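Local coordinates for Lin0012 protein (PDB 3K17), which probably acts as a GHMP-family phosphomevalonate kinase, transferring a phosphate from ATP to phosphomevalonate in the mevalonate route to isopentenyl diphosphate, at residues 9-14 with 127-132; 35-40 with 115-120; 109-114 with 217-222; 150-155 with 161-166. All blocks are in the same frame, centred on the assembly; numbering follows the deposited sequence.

How the contacts relate
Contacts 1, 2 and 4 are buried, whereas contact 3 lies farther from the chain centre and is partly exposed. Contacts 1 and 2 both set helix 119-135 against one sheet, using its neighbouring strands 7-18 and 37-45, and Lys14 N probably makes a hydrogen bond to Leu117 O. Contact 4 joins helices 141-156 and 162-169, which follow in the chain, and is tied to contact 2 by the Ser120 OG to His152 NE2 bond. Across contacts 1 and 2 the touches are aliphatic or aliphatic against polar; contact 4 adds an imidazole near a carboxylate. Contact 3 relies on an indole, a carboxylate and a bridging water, and adjoins contact 2 through Tyr115, which packs on Trp219.

Contact 1: 9-14 with 127-132; sequences VKIPGK and VINALM
Asn129 brings the one planar side-chain group to this contact, and it is the nitrogen end of its carboxamide that meets Ile11: ND2 stands 3.5 Å from Ile11 CD1. That is a van der Waals touch between an amide and a methyl. The oxygen end is engaged elsewhere, since Asn129 OD1 is hydrogen-bonded to Lys144 NZ, a bond that should limit rotation of the amide. The root of the same side chain serves Val9, whose CG1 comes within 4.1 Å of Asn129 CB with the two side chains crossing at about a right angle. Val9 places its two methyls on different residues. With CG1 anti to the backbone N (chi1 172°), CG2 takes the position beside that nitrogen and reaches Ala130, 3.9 Å from its CA and 4.0 Å from its CB. The small alanine side chain permits a close backbone approach, the CA atoms of Val9 and Ala130 being 6.2 Å apart. The strand and helix segments run roughly antiparallel, at 152°, with axes 8.7 Å apart. Strand 37-45, paired with 7-18, also reaches this helix, Leu41 touching Ala130, so the helix lies on both strands, with helix 162-169 beside it: Cys167 on Ile11, Met168 on Asn129.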
loop_
_atom_site.group_PDB
_atom_site.type_symbol
_atom_site.label_atom_id
_atom_site.label_comp_id
_atom_site.label_asym_id
_atom_site.label_seq_id
_atom_site.Cartn_x
_atom_site.Cartn_y
_atom_site.Cartn_z
ATOM N N VAL A 9 22.682 23.105 -27.484
ATOM C CA VAL A 9 21.390 23.217 -28.160
ATOM C C VAL A 9 20.540 24.283 -27.472
ATOM O O VAL A 9 20.320 24.232 -26.262
ATOM C CB VAL A 9 20.620 21.876 -28.135
ATOM C CG1 VAL A 9 19.204 22.073 -28.678
ATOM C CG2 VAL A 9 21.369 20.823 -28.962
ATOM N N LYS A 10 20.077 25.257 -28.243
ATOM C CA LYS A 10 19.240 26.312 -27.696
ATOM C C LYS A 10 17.879 26.239 -28.353
ATOM O O LYS A 10 17.754 26.397 -29.569
ATOM C CB LYS A 10 19.855 27.693 -27.933
ATOM C CG LYS A 10 21.245 27.850 -27.346
ATOM C CD LYS A 10 21.797 29.253 -27.574
ATOM C CE LYS A 10 21.581 30.136 -26.363
ATOM N NZ LYS A 10 22.330 29.619 -25.173
ATOM N N ILE A 11 16.866 25.989 -27.529
ATOM C CA ILE A 11 15.490 25.887 -27.985
ATOM C C ILE A 11 14.728 27.104 -27.493
ATOM O O ILE A 11 14.713 27.420 -26.285
ATOM C CB ILE A 11 14.809 24.611 -27.438
ATOM C CG1 ILE A 11 15.627 23.376 -27.826
ATOM C CG2 ILE A 11 13.399 24.501 -27.982
ATOM C CD1 ILE A 11 15.912 23.251 -29.340
ATOM N N PRO A 12 14.081 27.816 -28.423
ATOM C CA PRO A 12 13.315 29.011 -28.078
ATOM C C PRO A 12 11.993 28.656 -27.409
ATOM O O PRO A 12 11.460 27.564 -27.614
ATOM C CB PRO A 12 13.107 29.676 -29.434
ATOM C CG PRO A 12 12.912 28.476 -30.339
ATOM C CD PRO A 12 14.007 27.531 -29.870
ATOM N N GLY A 13 11.485 29.583 -26.600
ATOM C CA GLY A 13 10.205 29.390 -25.945
ATOM C C GLY A 13 9.130 29.667 -26.985
ATOM O O GLY A 13 9.451 30.037 -28.115
ATOM N N LYS A 14 7.863 29.515 -26.613
ATOM C CA LYS A 14 6.775 29.720 -27.563
ATOM C C LYS A 14 5.644 30.564 -27.007
ATOM O O LYS A 14 5.466 30.677 -25.799
ATOM C CB LYS A 14 6.197 28.367 -27.988
ATOM C CG LYS A 14 5.444 27.640 -26.847
ATOM C CD LYS A 14 3.937 27.954 -26.837
ATOM C CE LYS A 14 3.306 27.748 -25.455
ATOM N NZ LYS A 14 3.650 28.884 -24.528
ATOM N N VAL A 127 15.964 17.973 -25.630
ATOM C CA VAL A 127 16.471 16.619 -25.471
ATOM C C VAL A 127 16.483 15.883 -26.819
ATOM O O VAL A 127 17.492 15.273 -27.195
ATOM C CB VAL A 127 15.612 15.821 -24.451
ATOM C CG1 VAL A 127 15.965 14.327 -24.504
ATOM C CG2 VAL A 127 15.847 16.376 -23.035
ATOM N N ILE A 128 15.372 15.946 -27.548
ATOM C CA ILE A 128 15.297 15.253 -28.833
ATOM C C ILE A 128 16.367 15.784 -29.786
ATOM O O ILE A 128 17.091 15.006 -30.410
ATOM C CB ILE A 128 13.896 15.402 -29.477
ATOM C CG1 ILE A 128 12.833 14.734 -28.583
ATOM C CG2 ILE A 128 13.893 14.793 -30.897
ATOM C CD1 ILE A 128 13.071 13.259 -28.301
ATOM N N ASN A 129 16.474 17.105 -29.897
ATOM C CA ASN A 129 17.475 17.689 -30.780
ATOM C C ASN A 129 18.889 17.338 -30.372
ATOM O O ASN A 129 19.720 17.024 -31.227
ATOM C CB ASN A 129 17.339 19.203 -30.853
ATOM C CG ASN A 129 16.447 19.638 -31.990
ATOM O OD1 ASN A 129 16.326 18.938 -32.987
ATOM N ND2 ASN A 129 15.834 20.802 -31.858
ATOM N N ALA A 130 19.167 17.389 -29.074
ATOM C CA ALA A 130 20.502 17.065 -28.585
ATOM C C ALA A 130 20.904 15.616 -28.870
ATOM O O ALA A 130 22.027 15.358 -29.287
ATOM C CB ALA A 130 20.599 17.343 -27.087
ATOM N N LEU A 131 20.000 14.668 -28.650
ATOM C CA LEU A 131 20.332 13.263 -28.876
ATOM C C LEU A 131 20.371 12.895 -30.355
ATOM O O LEU A 131 21.153 12.033 -30.758
ATOM C CB LEU A 131 19.356 12.338 -28.130
ATOM C CG LEU A 131 19.489 12.363 -26.593
ATOM C CD1 LEU A 131 18.385 11.551 -25.942
ATOM C CD2 LEU A 131 20.849 11.822 -26.196
HETATM N N MSE A 132 19.524 13.526 -31.162
HETATM C CA MSE A 132 19.535 13.236 -32.585
HETATM C C MSE A 132 20.791 13.832 -33.219
HETATM O O MSE A 132 21.443 13.184 -34.038
HETATM C CB MSE A 132 18.286 13.785 -33.275
HETATM C CG MSE A 132 16.991 13.064 -32.904
HETATM SE SE MSE A 132 17.028 11.138 -33.128
HETATM C CE MSE A 132 17.515 10.630 -31.307
#

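Contact 2: 35-40 with 115-120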
loop_
_atom_site.group_PDB
_atom_site.type_symbol
_atom_site.label_atom_id
_atom_site.label_comp_id
_atom_site.label_asym_id
_atom_site.label_seq_id
_atom_site.Cartn_x
_atom_site.Cartn_y
_atom_site.Cartn_z
ATOM N N VAL A 35 10.040 32.563 -29.236
ATOM C CA VAL A 35 10.545 33.808 -28.664
ATOM C C VAL A 35 12.046 33.757 -28.404
ATOM O O VAL A 35 12.645 32.683 -28.321
ATOM C CB VAL A 35 9.810 34.167 -27.335
ATOM C CG1 VAL A 35 8.299 34.128 -27.541
ATOM C CG2 VAL A 35 10.206 33.197 -26.244
ATOM N N ASN A 36 12.638 34.938 -28.267
ATOM C CA ASN A 36 14.062 35.088 -28.024
ATOM C C ASN A 36 14.495 34.784 -26.577
ATOM O O ASN A 36 15.331 35.489 -26.008
ATOM C CB ASN A 36 14.481 36.510 -28.415
ATOM C CG ASN A 36 13.681 37.574 -27.684
ATOM O OD1 ASN A 36 12.453 37.511 -27.615
ATOM N ND2 ASN A 36 14.376 38.562 -27.138
ATOM N N ARG A 37 13.926 33.732 -25.993
ATOM C CA ARG A 37 14.262 33.298 -24.629
ATOM C C ARG A 37 14.388 31.793 -24.776
ATOM O O ARG A 37 13.502 31.132 -25.320
ATOM C CB ARG A 37 13.164 33.717 -23.651
ATOM C CG ARG A 37 13.118 35.243 -23.519
ATOM C CD ARG A 37 11.878 35.791 -22.832
ATOM N NE ARG A 37 11.802 37.229 -23.077
ATOM C CZ ARG A 37 12.574 38.141 -22.493
ATOM N NH1 ARG A 37 13.482 37.777 -21.595
ATOM N NH2 ARG A 37 12.483 39.414 -22.856
ATOM N N TYR A 38 15.498 31.255 -24.288
ATOM C CA TYR A 38 15.800 29.856 -24.500
ATOM C C TYR A 38 16.053 28.913 -23.338
ATOM O O TYR A 38 16.367 29.305 -22.211
ATOM C CB TYR A 38 17.039 29.769 -25.403
ATOM C CG TYR A 38 16.915 30.529 -26.706
ATOM C CD1 TYR A 38 16.566 29.867 -27.883
ATOM C CD2 TYR A 38 17.080 31.918 -26.748
ATOM C CE1 TYR A 38 16.378 30.551 -29.061
ATOM C CE2 TYR A 38 16.887 32.627 -27.939
ATOM C CZ TYR A 38 16.536 31.927 -29.091
ATOM O OH TYR A 38 16.332 32.583 -30.278
ATOM N N ILE A 39 15.915 27.640 -23.674
ATOM C CA ILE A 39 16.253 26.561 -22.786
ATOM C C ILE A 39 17.555 26.161 -23.479
ATOM O O ILE A 39 17.610 26.115 -24.718
ATOM C CB ILE A 39 15.218 25.415 -22.848
ATOM C CG1 ILE A 39 14.154 25.651 -21.762
ATOM C CG2 ILE A 39 15.919 24.065 -22.681
ATOM C CD1 ILE A 39 13.069 24.620 -21.706
ATOM N N THR A 40 18.609 25.928 -22.706
ATOM C CA THR A 40 19.896 25.543 -23.281
ATOM C C THR A 40 20.307 24.174 -22.765
ATOM O O THR A 40 20.394 23.959 -21.558
ATOM C CB THR A 40 21.000 26.557 -22.908
ATOM O OG1 THR A 40 20.640 27.850 -23.401
ATOM C CG2 THR A 40 22.336 26.150 -23.518
ATOM N N TYR A 115 7.355 32.018 -17.077
ATOM C CA TYR A 115 6.643 33.051 -17.833
ATOM C C TYR A 115 5.464 32.468 -18.592
ATOM O O TYR A 115 4.553 33.193 -18.995
ATOM C CB TYR A 115 7.562 33.713 -18.857
ATOM C CG TYR A 115 8.566 34.679 -18.286
ATOM C CD1 TYR A 115 8.171 35.693 -17.418
ATOM C CD2 TYR A 115 9.904 34.614 -18.660
ATOM C CE1 TYR A 115 9.088 36.628 -16.940
ATOM C CE2 TYR A 115 10.828 35.537 -18.187
ATOM C CZ TYR A 115 10.411 36.545 -17.330
ATOM O OH TYR A 115 11.323 37.475 -16.897
ATOM N N GLY A 116 5.484 31.153 -18.778
ATOM C CA GLY A 116 4.425 30.503 -19.529
ATOM C C GLY A 116 4.829 30.494 -20.997
ATOM O O GLY A 116 4.014 30.735 -21.886
ATOM N N LEU A 117 6.103 30.212 -21.247
ATOM C CA LEU A 117 6.638 30.183 -22.604
ATOM C C LEU A 117 6.848 28.772 -23.148
ATOM O O LEU A 117 7.627 28.571 -24.080
ATOM C CB LEU A 117 7.946 30.978 -22.644
ATOM C CG LEU A 117 7.687 32.445 -22.260
ATOM C CD1 LEU A 117 8.981 33.233 -22.122
ATOM C CD2 LEU A 117 6.789 33.055 -23.328
ATOM N N GLY A 118 6.153 27.795 -22.565
ATOM C CA GLY A 118 6.270 26.419 -23.034
ATOM C C GLY A 118 7.452 25.659 -22.462
ATOM O O GLY A 118 8.114 24.902 -23.166
ATOM N N SER A 119 7.708 25.840 -21.170
ATOM C CA SER A 119 8.835 25.168 -20.540
ATOM C C SER A 119 8.925 23.675 -20.817
ATOM O O SER A 119 9.989 23.187 -21.166
ATOM C CB SER A 119 8.816 25.416 -19.026
ATOM O OG SER A 119 9.051 26.786 -18.747
ATOM N N SER A 120 7.821 22.947 -20.675
ATOM C CA SER A 120 7.853 21.501 -20.894
ATOM C C SER A 120 8.133 21.124 -22.351
ATOM O O SER A 120 8.897 20.200 -22.627
ATOM C CB SER A 120 6.541 20.846 -20.411
ATOM O OG SER A 120 5.403 21.303 -21.141
#
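Ile39 and Ser119 make the tight end of this contact: the methyl CD1 of Ile39 presses to 3.4 Å from the backbone O of Ser119, in the first turn of helix 119-135. The Ile39 chi1 of -93° departs from the usual staggered value, and the chain runs on extended to CD1, which reaches the helix. Ala122, Ala123 and Ala126 of the helix also touch this side chain. The other end is looser, and Arg37 there is partly exposed, while Val35 and Leu117 are buried. There Leu117 offers CD1 to two residues of the corner in the chain at 35-37, lying 3.9 Å from Arg37 CD and 4.3 Å from Val35 CG2. Arg37 thus contributes the aliphatic part of its side chain, extended from CG to NE, while its NH2 makes a weak hydrogen bond to Pro348 O. Two glycines bend the backbone that carries Leu117: Gly116 and Gly118 have positive phi values of 89° and 84°, and Gly118 occupies the N-cap position of the helix. A Gly-Leu-Gly-Ser-Ser run leading into a helix N-terminus is the signature of the GHMP kinases, where this glycine-rich loop binds ATP phosphates; the geometry at residues 115-120 is consistent with that role.

Contact 3: 109-114 with 217-222; sequences DQSGAK and VGWTGT
A carboxylate resting against an indole is the striking feature here: Asp109 CG lies only 3.3 Å from Trp219 CZ3. The approach is oblique, the two planes being 34° apart. Trp219 projects its ring out from strand 214-219 with CG anti to the backbone N (chi1 -177°), which carries the six-membered end to the loop. At the ring edge, Ala113 CB touches Trp219 CZ2 at 3.9 Å, and Gly221 CA sits over the ring centre, 3.3 Å above its plane. The loop itself is shaped by a type I beta turn from Asp109 to Gly112, overlaid by an Asx turn in which Asp109 OD2 accepts from Ser111 N at 2.9 Å. Ser111 OG donates to the same oxygen along its anti lone pair, whereas the backbone N comes from above the carboxylate plane; two donors thus grip OD2, and Tyr115 OH probably bonds to OD1, which should limit the carboxylate's rotation. Through Trp219 this turn, between strand 99-105 and helix 119-135, is joined to the four-stranded antiparallel sheet. Tyr115 packs edge-to-face on the same indole. A water in the indole plane accepts from Trp219 NE1 at 2.7 Å and is also hydrogen-bonded, at 2.8 Å, to Lys114 O.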
loop_
_atom_site.group_PDB
_atom_site.type_symbol
_atom_site.label_atom_id
_atom_site.label_comp_id
_atom_site.label_asym_id
_atom_site.label_seq_id
_atom_site.Cartn_x
_atom_site.Cartn_y
_atom_site.Cartn_z
ATOM N N ASP A 109 11.073 33.957 -14.742
ATOM C CA ASP A 109 11.293 35.309 -14.261
ATOM C C ASP A 109 12.387 35.310 -13.177
ATOM O O ASP A 109 12.763 34.262 -12.650
ATOM C CB ASP A 109 9.975 35.837 -13.691
ATOM C CG ASP A 109 10.097 37.225 -13.133
ATOM O OD1 ASP A 109 10.252 38.173 -13.929
ATOM O OD2 ASP A 109 10.038 37.365 -11.896
ATOM N N GLN A 110 12.895 36.491 -12.859
ATOM C CA GLN A 110 13.924 36.651 -11.832
ATOM C C GLN A 110 13.444 36.019 -10.518
ATOM O O GLN A 110 14.237 35.456 -9.764
ATOM C CB GLN A 110 14.195 38.147 -11.607
ATOM C CG GLN A 110 14.723 38.911 -12.835
ATOM C CD GLN A 110 13.882 38.706 -14.099
ATOM O OE1 GLN A 110 13.952 37.659 -14.744
ATOM N NE2 GLN A 110 13.085 39.709 -14.450
ATOM N N SER A 111 12.139 36.107 -10.260
ATOM C CA SER A 111 11.543 35.568 -9.039
ATOM C C SER A 111 11.455 34.050 -9.039
ATOM O O SER A 111 11.171 33.438 -8.006
ATOM C CB SER A 111 10.141 36.150 -8.825
ATOM O OG SER A 111 9.212 35.593 -9.731
ATOM N N GLY A 112 11.695 33.438 -10.195
ATOM C CA GLY A 112 11.640 31.988 -10.278
ATOM C C GLY A 112 10.367 31.424 -10.882
ATOM O O GLY A 112 10.266 30.217 -11.097
ATOM N N ALA A 113 9.388 32.286 -11.139
ATOM C CA ALA A 113 8.118 31.858 -11.729
ATOM C C ALA A 113 8.258 31.695 -13.247
ATOM O O ALA A 113 8.913 32.506 -13.900
ATOM C CB ALA A 113 7.027 32.897 -11.429
ATOM N N LYS A 114 7.645 30.656 -13.801
ATOM C CA LYS A 114 7.696 30.443 -15.245
ATOM C C LYS A 114 6.868 31.531 -15.941
ATOM O O LYS A 114 5.810 31.931 -15.442
ATOM C CB LYS A 114 7.138 29.061 -15.601
ATOM C CG LYS A 114 8.005 27.893 -15.126
ATOM C CD LYS A 114 7.379 26.553 -15.520
ATOM C CE LYS A 114 8.232 25.379 -15.072
ATOM N NZ LYS A 114 7.560 24.061 -15.308
ATOM N N VAL A 217 5.198 41.708 -26.056
ATOM C CA VAL A 217 4.923 40.635 -25.100
ATOM C C VAL A 217 4.883 41.187 -23.674
ATOM O O VAL A 217 5.806 41.873 -23.242
ATOM C CB VAL A 217 6.005 39.523 -25.176
ATOM C CG1 VAL A 217 5.672 38.387 -24.201
ATOM C CG2 VAL A 217 6.098 38.987 -26.604
ATOM N N GLY A 218 3.803 40.899 -22.956
ATOM C CA GLY A 218 3.677 41.377 -21.586
ATOM C C GLY A 218 3.292 40.278 -20.603
ATOM O O GLY A 218 2.259 39.639 -20.762
ATOM N N TRP A 219 4.124 40.059 -19.590
ATOM C CA TRP A 219 3.866 39.034 -18.574
ATOM C C TRP A 219 2.999 39.607 -17.454
ATOM O O TRP A 219 3.355 40.608 -16.837
ATOM C CB TRP A 219 5.190 38.526 -17.998
ATOM C CG TRP A 219 5.029 37.422 -16.994
ATOM C CD1 TRP A 219 4.352 36.248 -17.167
ATOM C CD2 TRP A 219 5.631 37.352 -15.694
ATOM N NE1 TRP A 219 4.502 35.450 -16.060
ATOM C CE2 TRP A 219 5.287 36.100 -15.139
ATOM C CE3 TRP A 219 6.443 38.223 -14.945
ATOM C CZ2 TRP A 219 5.719 35.691 -13.867
ATOM C CZ3 TRP A 219 6.879 37.814 -13.672
ATOM C CH2 TRP A 219 6.515 36.555 -13.153
ATOM N N THR A 220 1.866 38.968 -17.191
ATOM C CA THR A 220 0.951 39.445 -16.166
ATOM C C THR A 220 1.423 39.131 -14.755
ATOM O O THR A 220 0.795 39.558 -13.786
ATOM C CB THR A 220 -0.450 38.842 -16.341
ATOM O OG1 THR A 220 -0.384 37.430 -16.123
ATOM C CG2 THR A 220 -0.982 39.120 -17.737
ATOM N N GLY A 221 2.509 38.370 -14.643
ATOM C CA GLY A 221 3.053 38.029 -13.336
ATOM C C GLY A 221 2.172 37.085 -12.546
ATOM O O GLY A 221 2.273 36.988 -11.319
ATOM N N THR A 222 1.304 36.384 -13.256
ATOM C CA THR A 222 0.387 35.449 -12.630
ATOM C C THR A 222 0.597 34.063 -13.216
ATOM O O THR A 222 0.264 33.807 -14.373
ATOM C CB THR A 222 -1.070 35.879 -12.868
ATOM O OG1 THR A 222 -1.233 37.247 -12.469
ATOM C CG2 THR A 222 -2.026 34.996 -12.077
HETATM O O HOH W 1 3.221 33.098 -15.611
#

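Contact 4: 150-155 with 161-166; sequences LSHLVV and CGDIAS
Chi1 of His152, at -164°, swings the imidazole away from the backbone N, from helix 141-156 toward helix 162-169, and brings ring carbon CG, beyond CB, over to Ile164. For Asp163, a chi1 of 49° puts the carboxylate between its own N and carbonyl carbon and turns it to the histidine. These are consecutive helices of the GHMP kinase N-terminal region, joined by a short connection in which Cys161, with positive phi, is the N-cap of the second helix. Ile164 provides the apolar centre: its CD1 is 3.7 Å from His152 CB and 3.8 Å from CG, the side chains meeting at a slant. The His152 and Asp163 side chains reach toward each other from opposite directions, the ring and carboxylate planes nearly perpendicular. Asp163 OD2 stands 4.1 Å from His152 NE2, near but not touching. NE2 is hydrogen-bonded to Ser120 OG and Phe77 stacks on the ring, which together should restrict its rotation. Nearer the connection, Cys161 SG rests 4.1 Å from Leu153 CB. Farther along helix 141-156, Val154 packs on Lys184 of the second subunit. Asp163 OD1 turns back to its own helix, accepting a weak bond from Ile164 N at 2.7 Å.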
loop_
_atom_site.group_PDB
_atom_site.type_symbol
_atom_site.label_atom_id
_atom_site.label_comp_id
_atom_site.label_asym_id
_atom_site.label_seq_id
_atom_site.Cartn_x
_atom_site.Cartn_y
_atom_site.Cartn_z
ATOM N N LEU A 150 5.024 12.775 -29.419
ATOM C CA LEU A 150 4.574 11.555 -28.749
ATOM C C LEU A 150 4.999 11.617 -27.287
ATOM O O LEU A 150 4.221 11.308 -26.393
ATOM C CB LEU A 150 5.200 10.312 -29.385
ATOM C CG LEU A 150 4.680 9.858 -30.752
ATOM C CD1 LEU A 150 5.447 8.629 -31.224
ATOM C CD2 LEU A 150 3.195 9.542 -30.642
ATOM N N SER A 151 6.246 12.012 -27.057
ATOM C CA SER A 151 6.784 12.114 -25.704
ATOM C C SER A 151 5.937 13.045 -24.846
ATOM O O SER A 151 5.444 12.662 -23.785
ATOM C CB SER A 151 8.226 12.641 -25.744
ATOM O OG SER A 151 8.771 12.775 -24.435
ATOM N N HIS A 152 5.762 14.269 -25.327
ATOM C CA HIS A 152 5.024 15.281 -24.598
ATOM C C HIS A 152 3.544 14.980 -24.379
ATOM O O HIS A 152 3.009 15.269 -23.311
ATOM C CB HIS A 152 5.189 16.637 -25.293
ATOM C CG HIS A 152 4.790 17.805 -24.443
ATOM N ND1 HIS A 152 3.480 18.204 -24.288
ATOM C CD2 HIS A 152 5.533 18.650 -23.688
ATOM C CE1 HIS A 152 3.431 19.247 -23.475
ATOM N NE2 HIS A 152 4.664 19.536 -23.096
ATOM N N LEU A 153 2.880 14.387 -25.363
ATOM C CA LEU A 153 1.459 14.114 -25.200
ATOM C C LEU A 153 1.164 13.027 -24.161
ATOM O O LEU A 153 0.212 13.155 -23.400
ATOM C CB LEU A 153 0.811 13.786 -26.553
ATOM C CG LEU A 153 0.847 12.407 -27.200
ATOM C CD1 LEU A 153 -0.136 11.478 -26.494
ATOM C CD2 LEU A 153 0.457 12.550 -28.680
ATOM N N VAL A 154 1.963 11.967 -24.092
ATOM C CA VAL A 154 1.658 10.969 -23.070
ATOM C C VAL A 154 2.011 11.481 -21.666
ATOM O O VAL A 154 1.418 11.047 -20.680
ATOM C CB VAL A 154 2.355 9.605 -23.338
ATOM C CG1 VAL A 154 1.889 9.053 -24.692
ATOM C CG2 VAL A 154 3.860 9.749 -23.294
ATOM N N VAL A 155 2.960 12.411 -21.558
ATOM C CA VAL A 155 3.296 12.937 -20.231
ATOM C C VAL A 155 2.266 13.992 -19.811
ATOM O O VAL A 155 1.734 13.955 -18.704
ATOM C CB VAL A 155 4.700 13.565 -20.188
ATOM C CG1 VAL A 155 4.934 14.212 -18.822
ATOM C CG2 VAL A 155 5.750 12.492 -20.442
ATOM N N CYS A 161 0.219 19.925 -28.934
ATOM C CA CYS A 161 1.612 19.785 -29.325
ATOM C C CYS A 161 2.014 20.926 -30.264
ATOM O O CYS A 161 3.047 20.866 -30.917
ATOM C CB CYS A 161 1.879 18.431 -29.984
ATOM S SG CYS A 161 1.938 17.077 -28.781
ATOM N N GLY A 162 1.182 21.963 -30.326
ATOM C CA GLY A 162 1.509 23.123 -31.144
ATOM C C GLY A 162 2.718 23.796 -30.508
ATOM O O GLY A 162 3.540 24.413 -31.194
ATOM N N ASP A 163 2.833 23.669 -29.182
ATOM C CA ASP A 163 3.963 24.245 -28.469
ATOM C C ASP A 163 5.226 23.499 -28.871
ATOM O O ASP A 163 6.272 24.104 -29.068
ATOM C CB ASP A 163 3.755 24.192 -26.943
ATOM C CG ASP A 163 3.312 22.825 -26.437
ATOM O OD1 ASP A 163 3.110 21.888 -27.242
ATOM O OD2 ASP A 163 3.164 22.697 -25.206
ATOM N N ILE A 164 5.122 22.180 -28.994
ATOM C CA ILE A 164 6.251 21.366 -29.417
ATOM C C ILE A 164 6.695 21.831 -30.818
ATOM O O ILE A 164 7.887 21.984 -31.086
ATOM C CB ILE A 164 5.851 19.864 -29.489
ATOM C CG1 ILE A 164 5.682 19.291 -28.074
ATOM C CG2 ILE A 164 6.883 19.079 -30.264
ATOM C CD1 ILE A 164 6.949 19.278 -27.245
ATOM N N ALA A 165 5.726 22.063 -31.702
ATOM C CA ALA A 165 6.022 22.482 -33.076
ATOM C C ALA A 165 6.778 23.805 -33.128
ATOM O O ALA A 165 7.791 23.934 -33.825
ATOM C CB ALA A 165 4.723 22.596 -33.878
ATOM N N SER A 166 6.278 24.783 -32.380
ATOM C CA SER A 166 6.881 26.101 -32.346
ATOM C C SER A 166 8.307 26.069 -31.814
ATOM O O SER A 166 9.189 26.714 -32.377
ATOM C CB SER A 166 6.015 27.045 -31.508
ATOM O OG SER A 166 6.614 28.323 -31.413
#